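Local coordinates for PlaB phospholipase (Legionella pneumophila, PDB 6ZTI), which probably hydrolyses phospholipids as an alpha/beta hydrolase linked to virulence, its activity controlled by NAD(H)-mediated tetramerization, at residues M16-V21 with A95-S100; G135-Q140 with V220-A225; Y340-F345 with T392-Y397. One frame throughout, in Å; residues are numbered along the deposited sequence. Where two conformers were deposited one is given.

Contact 1: residues M16-V21 with A95-S100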
# COMPACT_ATOMS: atom_id res chain seq x y z
N MET B 16 -37.49 -37.83 2.86
CA MET B 16 -36.24 -37.08 2.95
C MET B 16 -35.78 -36.63 1.57
O MET B 16 -35.82 -37.40 0.61
CB MET B 16 -35.15 -37.94 3.61
CG MET B 16 -33.73 -37.38 3.48
SD MET B 16 -32.50 -38.33 4.42
CE MET B 16 -32.91 -37.85 6.10
N ILE B 17 -35.33 -35.38 1.48
CA ILE B 17 -34.60 -34.88 0.33
C ILE B 17 -33.14 -34.73 0.75
O ILE B 17 -32.86 -34.33 1.89
CB ILE B 17 -35.17 -33.53 -0.15
CG1 ILE B 17 -36.61 -33.68 -0.62
CG2 ILE B 17 -34.28 -32.93 -1.25
CD1 ILE B 17 -37.35 -32.36 -0.71
N VAL B 18 -32.22 -35.03 -0.16
CA VAL B 18 -30.79 -34.82 0.06
C VAL B 18 -30.30 -33.82 -0.96
O VAL B 18 -30.64 -33.92 -2.15
CB VAL B 18 -29.99 -36.14 -0.03
CG1 VAL B 18 -28.49 -35.86 0.14
CG2 VAL B 18 -30.46 -37.10 1.02
N ILE B 19 -29.53 -32.83 -0.50
CA ILE B 19 -28.91 -31.84 -1.36
C ILE B 19 -27.41 -31.85 -1.07
O ILE B 19 -27.00 -31.62 0.08
CB ILE B 19 -29.49 -30.43 -1.14
CG1 ILE B 19 -31.00 -30.42 -1.38
CG2 ILE B 19 -28.81 -29.44 -2.07
CD1 ILE B 19 -31.66 -29.10 -1.00
N PHE B 20 -26.61 -32.10 -2.09
CA PHE B 20 -25.16 -32.03 -1.98
C PHE B 20 -24.68 -30.61 -2.24
O PHE B 20 -25.23 -29.90 -3.09
CB PHE B 20 -24.50 -33.00 -2.96
CG PHE B 20 -24.64 -34.44 -2.57
CD1 PHE B 20 -25.77 -35.17 -2.92
CD2 PHE B 20 -23.64 -35.07 -1.82
CE1 PHE B 20 -25.90 -36.49 -2.55
CE2 PHE B 20 -23.77 -36.39 -1.44
CZ PHE B 20 -24.91 -37.10 -1.81
N VAL B 21 -23.64 -30.19 -1.51
CA VAL B 21 -23.10 -28.83 -1.62
C VAL B 21 -21.58 -28.89 -1.54
O VAL B 21 -21.03 -29.37 -0.54
CB VAL B 21 -23.65 -27.90 -0.53
CG1 VAL B 21 -23.14 -26.48 -0.71
CG2 VAL B 21 -25.15 -27.91 -0.53
N ALA B 95 -31.90 -32.91 3.90
CA ALA B 95 -30.57 -33.01 4.48
C ALA B 95 -29.57 -32.43 3.50
O ALA B 95 -29.64 -32.71 2.30
CB ALA B 95 -30.24 -34.47 4.80
N CYS B 96 -28.66 -31.60 4.01
CA CYS B 96 -27.54 -31.07 3.24
C CYS B 96 -26.30 -31.87 3.59
O CYS B 96 -25.97 -32.03 4.76
CB CYS B 96 -27.28 -29.59 3.52
SG CYS B 96 -28.37 -28.49 2.65
N ILE B 97 -25.63 -32.38 2.57
CA ILE B 97 -24.31 -32.97 2.71
C ILE B 97 -23.35 -32.00 2.04
O ILE B 97 -23.42 -31.79 0.82
CB ILE B 97 -24.25 -34.37 2.08
CG1 ILE B 97 -25.25 -35.31 2.76
CG2 ILE B 97 -22.85 -34.91 2.17
CD1 ILE B 97 -25.50 -36.60 1.99
N THR B 98 -22.49 -31.39 2.83
CA THR B 98 -21.61 -30.33 2.36
C THR B 98 -20.16 -30.76 2.44
O THR B 98 -19.80 -31.65 3.21
CB THR B 98 -21.82 -29.05 3.18
OG1 THR B 98 -21.19 -29.20 4.46
CG2 THR B 98 -23.32 -28.75 3.40
N HIS B 99 -19.32 -30.11 1.64
CA HIS B 99 -17.88 -30.31 1.66
C HIS B 99 -17.21 -28.95 1.68
O HIS B 99 -17.65 -28.02 0.99
CB HIS B 99 -17.41 -31.15 0.45
CG HIS B 99 -15.93 -31.41 0.42
ND1 HIS B 99 -15.13 -31.02 -0.63
CD2 HIS B 99 -15.11 -32.01 1.32
CE1 HIS B 99 -13.88 -31.37 -0.38
NE2 HIS B 99 -13.84 -31.98 0.79
N SER B 100 -16.18 -28.83 2.52
CA SER B 100 -15.34 -27.64 2.56
C SER B 100 -16.20 -26.40 2.79
O SER B 100 -16.90 -26.32 3.81
CB SER B 100 -14.50 -27.62 1.28
OG SER B 100 -13.60 -26.53 1.26
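Ile97 packs against both Val18 and Phe20, its CD1 lying 3.6 Å from CG1 of Val18 and 3.8 Å from CE2 of Phe20. These residues belong to two neighbouring parallel strands in the central sheet of an alpha/beta hydrolase domain, where strand 16-21 lies between strands 55-60 and 93-99. CG1 of Ile97 stands anti to the carbonyl carbon, and the extended second torsion puts CD1 beside Val18 CG1, while CB and CG2 pack by CD2 and CE2 of the Phe20 ring; the Phe20 and Ile97 side chains lie alongside each other, pointing the same way. Ala95 completes this face with only a methyl, and helix 35-44 packs over it through Leu39, which touches both Phe20 and Ile97.

The opposite face is made by Ile19, Cys96, Val21 and Thr98. Their contact is thinner, the closest side-chain pair being Val21 CB and Thr98 CG2 at 4.0 Å, and Ile19 and Val21 also pack on Ile470 and Phe468 of a second subunit. Beta-branched residues suit both faces, since they favour extended backbone and fill space close to it.

Between the faces five backbone hydrogen bonds alternate in direction, the parallel pattern in which one residue donates and accepts on either side of its partner. The shortest runs from Ala95 N to Ile17 O at 2.6 Å, and the carbonyls of Ala95 and Ile97 also meet the CA-H groups of Val18 and Phe20. Beyond the last pair the chain turns sharply at Ser100 (phi 55°, psi -121°), whose OG makes a weak hydrogen bond to His266, consistent with the nucleophile elbow of this fold. The final strand bond, His99 N to Val21 O, is 2.9 Å long but noticeably bent, 139° at the hydrogen.

Contact 2: residues G135-Q140 with V220-A225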
# COMPACT_ATOMS: atom_id res chain seq x y z
N GLY B 135 -12.06 -21.34 9.21
CA GLY B 135 -11.15 -20.82 8.20
C GLY B 135 -10.14 -21.85 7.74
O GLY B 135 -10.05 -22.97 8.25
N SER B 136 -9.35 -21.43 6.74
CA SER B 136 -8.28 -22.22 6.16
C SER B 136 -7.01 -21.39 6.13
O SER B 136 -7.02 -20.26 5.64
CB SER B 136 -8.60 -22.67 4.73
OG SER B 136 -7.44 -23.16 4.08
N ALA B 137 -5.91 -21.95 6.65
CA ALA B 137 -4.64 -21.24 6.64
C ALA B 137 -4.20 -20.90 5.23
O ALA B 137 -3.45 -19.94 5.04
CB ALA B 137 -3.58 -22.09 7.33
N LEU B 138 -4.68 -21.65 4.23
CA LEU B 138 -4.26 -21.44 2.86
C LEU B 138 -4.86 -20.18 2.25
O LEU B 138 -4.32 -19.66 1.26
CB LEU B 138 -4.66 -22.65 2.01
CG LEU B 138 -3.91 -23.96 2.18
CD1 LEU B 138 -4.54 -25.03 1.31
CD2 LEU B 138 -2.47 -23.77 1.78
N ALA B 139 -5.97 -19.68 2.80
CA ALA B 139 -6.69 -18.57 2.16
C ALA B 139 -5.82 -17.33 2.06
O ALA B 139 -5.88 -16.60 1.06
CB ALA B 139 -7.98 -18.26 2.93
N GLN B 140 -5.00 -17.08 3.07
CA GLN B 140 -4.15 -15.90 3.05
C GLN B 140 -3.17 -15.94 1.88
O GLN B 140 -2.86 -14.90 1.30
CB GLN B 140 -3.42 -15.76 4.38
CG GLN B 140 -2.60 -14.49 4.47
CD GLN B 140 -2.14 -14.18 5.88
OE1 GLN B 140 -1.00 -14.44 6.24
NE2 GLN B 140 -3.03 -13.60 6.68
N VAL B 220 -5.93 -28.98 3.78
CA VAL B 220 -6.65 -27.74 3.49
C VAL B 220 -7.25 -27.16 4.77
O VAL B 220 -7.17 -25.95 4.99
CB VAL B 220 -7.74 -27.97 2.44
CG1 VAL B 220 -8.57 -26.71 2.22
CG2 VAL B 220 -7.13 -28.44 1.14
N VAL B 221 -7.86 -28.00 5.60
CA VAL B 221 -8.53 -27.55 6.82
C VAL B 221 -7.96 -28.30 8.01
O VAL B 221 -7.81 -29.53 7.97
CB VAL B 221 -10.06 -27.75 6.74
CG1 VAL B 221 -10.66 -26.76 5.77
CG2 VAL B 221 -10.41 -29.18 6.33
N ARG B 222 -7.64 -27.56 9.06
CA ARG B 222 -7.20 -28.17 10.29
C ARG B 222 -8.38 -28.84 10.98
O ARG B 222 -9.49 -28.31 10.98
CB ARG B 222 -6.58 -27.11 11.19
CG ARG B 222 -5.41 -26.37 10.53
CD ARG B 222 -5.12 -25.06 11.21
NE ARG B 222 -3.78 -24.59 10.88
CZ ARG B 222 -3.29 -23.39 11.19
NH1 ARG B 222 -4.04 -22.51 11.83
NH2 ARG B 222 -2.05 -23.07 10.85
N VAL B 223 -8.15 -30.02 11.56
CA VAL B 223 -9.21 -30.69 12.31
C VAL B 223 -9.89 -29.70 13.25
O VAL B 223 -11.12 -29.64 13.35
CB VAL B 223 -8.66 -31.90 13.09
CG1 VAL B 223 -9.74 -32.54 13.95
CG2 VAL B 223 -8.06 -32.94 12.15
N ALA B 224 -9.09 -28.95 14.00
CA ALA B 224 -9.67 -28.05 14.97
C ALA B 224 -10.52 -26.97 14.31
O ALA B 224 -11.47 -26.48 14.91
CB ALA B 224 -8.58 -27.40 15.83
N ALA B 225 -10.19 -26.58 13.07
CA ALA B 225 -10.99 -25.58 12.39
C ALA B 225 -12.28 -26.13 11.80
O ALA B 225 -13.09 -25.34 11.29
CB ALA B 225 -10.19 -24.92 11.27
O HOH W 1 -7.91 -24.74 8.80
O HOH W 2 -5.79 -24.81 7.16
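Gly135 and Ala225 pass with their CA atoms 6.3 Å apart where the loop after strand 123-129 of the hydrolase sheet meets the segment leading into short helix 223-226, both irregular and paired through a side chain and waters. Ser136 forms an ST turn: its OG accepts the N-H of Leu138 at 3.1 Å. The same hydroxyl donates across the contact to Val220 O at 2.9 Å, so one small side chain shapes its own loop and ties it to segment 220-225. Chi1 (166°) puts OG anti to its own N, beside the carbonyl carbon, where it meets both partners.

Val220 O is gripped a second time by a water that accepts from Ala137 N, and another water joins Gly135 O to Arg222 N; these bridges satisfy buried backbone groups that do not meet directly. Glycine fits position 135 because, at its positive phi, a CB would press on the carbonyl of the preceding residue. Its own carbonyl O lies 3.6 Å from the methyl of Ala225.

Apolar contact is lighter. CD1 of Leu138 reaches CA of Val220 at 4.1 Å, and Leu138 also packs on Tyr211 of the dinucleotide pocket. Extended Arg222 forms salt bridges with Glu214 through NE and with Asp380 through NH2. Ala137, with only a methyl, sets its CB over one face of the guanidinium held by these salt bridges, offset toward the rim, 4.0 Å from NH2.

Contact 3: residues Y340-F345 with T392-Y397. With SND (thionicotinamide-adenine-dinucleotide), chain J.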
# COMPACT_ATOMS: atom_id res chain seq x y z
N TYR B 340 -4.35 -31.05 18.08
CA TYR B 340 -4.00 -29.64 18.05
C TYR B 340 -5.17 -28.75 18.46
O TYR B 340 -6.34 -29.12 18.33
CB TYR B 340 -3.47 -29.27 16.64
CG TYR B 340 -2.33 -30.18 16.20
CD1 TYR B 340 -2.60 -31.40 15.63
CD2 TYR B 340 -1.00 -29.83 16.40
CE1 TYR B 340 -1.57 -32.25 15.25
CE2 TYR B 340 0.02 -30.67 16.04
CZ TYR B 340 -0.28 -31.88 15.46
OH TYR B 340 0.71 -32.75 15.08
N SER B 341 -4.83 -27.56 18.98
CA SER B 341 -5.79 -26.54 19.37
C SER B 341 -5.50 -25.26 18.58
O SER B 341 -4.34 -24.94 18.32
CB SER B 341 -5.72 -26.24 20.87
OG SER B 341 -5.86 -27.43 21.63
N MET B 342 -6.56 -24.55 18.21
CA MET B 342 -6.43 -23.29 17.49
C MET B 342 -7.03 -22.18 18.34
O MET B 342 -8.11 -22.34 18.91
CB MET B 342 -7.10 -23.37 16.12
CG MET B 342 -6.74 -22.24 15.21
SD MET B 342 -7.10 -22.58 13.50
CE MET B 342 -8.71 -21.81 13.36
N ILE B 343 -6.31 -21.09 18.45
CA ILE B 343 -6.75 -19.92 19.18
C ILE B 343 -6.88 -18.79 18.18
O ILE B 343 -5.95 -18.53 17.42
CB ILE B 343 -5.77 -19.54 20.31
CG1 ILE B 343 -5.40 -20.76 21.15
CG2 ILE B 343 -6.40 -18.42 21.17
CD1 ILE B 343 -4.48 -20.42 22.31
N ILE B 344 -8.04 -18.14 18.16
CA ILE B 344 -8.24 -16.93 17.37
C ILE B 344 -8.36 -15.79 18.37
O ILE B 344 -9.31 -15.74 19.15
CB ILE B 344 -9.49 -17.02 16.48
CG1 ILE B 344 -9.39 -18.23 15.55
CG2 ILE B 344 -9.64 -15.73 15.62
CD1 ILE B 344 -10.72 -18.58 14.86
N PHE B 345 -7.38 -14.88 18.37
CA PHE B 345 -7.40 -13.73 19.26
C PHE B 345 -8.02 -12.53 18.54
O PHE B 345 -7.71 -12.26 17.38
CB PHE B 345 -6.01 -13.33 19.75
CG PHE B 345 -5.32 -14.36 20.59
CD1 PHE B 345 -5.48 -14.39 21.96
CD2 PHE B 345 -4.44 -15.26 20.02
CE1 PHE B 345 -4.83 -15.32 22.72
CE2 PHE B 345 -3.80 -16.20 20.77
CZ PHE B 345 -3.98 -16.23 22.12
N THR B 392 -4.12 -15.67 14.81
CA THR B 392 -4.46 -17.07 15.01
C THR B 392 -3.21 -17.87 15.33
O THR B 392 -2.26 -17.88 14.54
CB THR B 392 -5.19 -17.63 13.78
OG1 THR B 392 -6.43 -16.92 13.58
CG2 THR B 392 -5.50 -19.07 13.96
N TYR B 393 -3.20 -18.54 16.47
CA TYR B 393 -2.15 -19.48 16.84
C TYR B 393 -2.67 -20.89 16.72
O TYR B 393 -3.83 -21.17 17.05
CB TYR B 393 -1.67 -19.26 18.28
CG TYR B 393 -0.40 -18.42 18.42
CD1 TYR B 393 -0.38 -17.10 18.04
CD2 TYR B 393 0.76 -18.96 18.94
CE1 TYR B 393 0.76 -16.33 18.16
CE2 TYR B 393 1.91 -18.20 19.07
CZ TYR B 393 1.91 -16.89 18.69
OH TYR B 393 3.05 -16.13 18.81
N PHE B 394 -1.80 -21.79 16.28
CA PHE B 394 -2.08 -23.21 16.15
C PHE B 394 -1.05 -23.94 16.99
O PHE B 394 0.16 -23.78 16.78
CB PHE B 394 -1.99 -23.60 14.67
CG PHE B 394 -2.55 -24.95 14.35
CD1 PHE B 394 -3.79 -25.35 14.86
CD2 PHE B 394 -1.88 -25.80 13.49
CE1 PHE B 394 -4.29 -26.58 14.55
CE2 PHE B 394 -2.38 -27.03 13.18
CZ PHE B 394 -3.59 -27.43 13.71
N LEU B 395 -1.54 -24.74 17.94
CA LEU B 395 -0.71 -25.32 18.98
C LEU B 395 -0.90 -26.82 19.04
O LEU B 395 -1.97 -27.35 18.74
CB LEU B 395 -1.06 -24.74 20.37
CG LEU B 395 -1.13 -23.23 20.49
CD1 LEU B 395 -1.61 -22.88 21.90
CD2 LEU B 395 0.20 -22.58 20.18
N ASP B 396 0.16 -27.50 19.48
CA ASP B 396 0.12 -28.93 19.72
C ASP B 396 -0.43 -29.14 21.12
O ASP B 396 0.24 -28.86 22.12
CB ASP B 396 1.52 -29.54 19.57
CG ASP B 396 1.52 -31.05 19.64
OD1 ASP B 396 0.79 -31.61 20.48
OD2 ASP B 396 2.27 -31.69 18.86
N TYR B 397 -1.65 -29.65 21.20
CA TYR B 397 -2.29 -29.78 22.51
C TYR B 397 -1.60 -30.84 23.35
O TYR B 397 -1.47 -30.69 24.57
CB TYR B 397 -3.76 -30.12 22.35
CG TYR B 397 -4.41 -30.37 23.69
CD1 TYR B 397 -4.41 -31.63 24.26
CD2 TYR B 397 -5.00 -29.32 24.40
CE1 TYR B 397 -4.99 -31.85 25.49
CE2 TYR B 397 -5.58 -29.54 25.63
CZ TYR B 397 -5.57 -30.81 26.17
OH TYR B 397 -6.15 -31.05 27.40
PA SND J . 10.15 -21.12 19.78
O1A SND J . 10.71 -20.25 20.88
O2A SND J . 11.07 -21.45 18.66
O5B SND J . 8.82 -20.41 19.19
C5B SND J . 7.99 -20.96 18.16
C4B SND J . 7.09 -19.83 17.72
O4B SND J . 6.25 -19.39 18.82
C3B SND J . 7.82 -18.58 17.27
O3B SND J . 6.98 -17.88 16.37
C2B SND J . 7.98 -17.80 18.57
O2B SND J . 8.18 -16.42 18.32
C1B SND J . 6.62 -18.08 19.22
N9A SND J . 6.62 -18.02 20.67
C8A SND J . 7.58 -18.48 21.53
N7A SND J . 7.30 -18.28 22.80
C5A SND J . 6.07 -17.65 22.77
C6A SND J . 5.22 -17.17 23.79
N6A SND J . 5.52 -17.24 25.09
N1A SND J . 4.05 -16.61 23.42
C2A SND J . 3.75 -16.53 22.12
N3A SND J . 4.48 -16.93 21.07
C4A SND J . 5.64 -17.48 21.47
O3 SND J . 9.59 -22.50 20.32
PN SND J . 9.98 -23.48 21.52
O1N SND J . 11.46 -23.55 21.63
O2N SND J . 9.21 -24.73 21.34
O5D SND J . 9.43 -22.64 22.76
C5D SND J . 9.24 -23.25 24.05
C4D SND J . 9.44 -22.21 25.12
O4D SND J . 10.85 -21.91 25.26
C3D SND J . 8.75 -20.87 24.88
O3D SND J . 8.33 -20.37 26.13
C2D SND J . 9.88 -20.00 24.33
O2D SND J . 9.65 -18.62 24.59
C1D SND J . 11.04 -20.52 25.16
N1N SND J . 12.38 -20.28 24.47
C2N SND J . 13.31 -19.56 25.10
C3N SND J . 14.57 -19.40 24.54
C7N SND J . 15.62 -18.60 25.22
S7N SND J . 17.16 -18.50 24.59
N7N SND J . 15.28 -17.97 26.33
C4N SND J . 14.82 -19.99 23.31
C5N SND J . 13.84 -20.72 22.67
C6N SND J . 12.61 -20.86 23.27
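Tyr340 and Phe394 meet on the densely packed face of an antiparallel strand pair, where CB of Tyr340 sits 3.5 Å from CZ of Phe394. Their rings lie near parallel, at 30°, but are slid so far apart that they barely overlap. Phe394 CG, anti to the backbone N (chi1 -167°), starts the ring off between Tyr340 and Met342: CB of Met342 approaches its edge, and SD lies obliquely 5.4 Å from its centroid, a Met-aromatic contact. Further along, CG of Met342 touches CG2 of Thr392 at 3.6 Å. Large flexible or flat groups suit this face because each spans more than one cross-strand neighbour.

Asp396 closes one end of the face. Its carboxylate lies near CE2 of Tyr340, yet its bonds go elsewhere: OD1 caps Ile399 N at the start of helix 397-404, and OD2 binds Asn338.

On the other face Ser341 OG, bonded to His448 O, still lies 3.5 Å from both CB and CD2 of Tyr397, but the rest is looser. Ile343 and Leu395 cross with their CD1 atoms 3.8 Å apart, and Phe345 just reaches Tyr393, CE2 to CD1, at 4.5 Å. Four backbone bonds, two at Ser341-Leu395 and two at Ile343-Tyr393, hold the strands together between the two faces.

From that looser face the Tyr393 ring leads away from strand 340-345 toward bound thio-NAD. Its hydroxyl donates to adenine N3A at 2.8 Å and is also hydrogen-bonded to N6A of another thio-NAD molecule. This antiparallel pair of the mixed sheet thus presents Tyr393 to the dinucleotide-binding site.

Overall arrangement
The contacts follow in series along the chain, from the hydrolase sheet to the mixed sheet that carries part of the dinucleotide sites. Contact 1, away from the thio-NAD sites, is centred about 21 Å from contact 2 and 29 Å from contact 3; its nearest atoms come within about 5 Å of contact 2. His266 touches His99 and Ser100 of contact 1 and Val220 of contact 2; it and Ser100, at the likely nucleophile elbow, are probably part of the active site. Contacts 2 and 3, centred about 11 Å apart, touch: Arg222 makes a cation-pi contact with Phe394, NE to CD2 3.4 Å, and its NH1 lies 3.5 Å from Met342 SD. Both reach thio-NAD, through Gln140 and Tyr393.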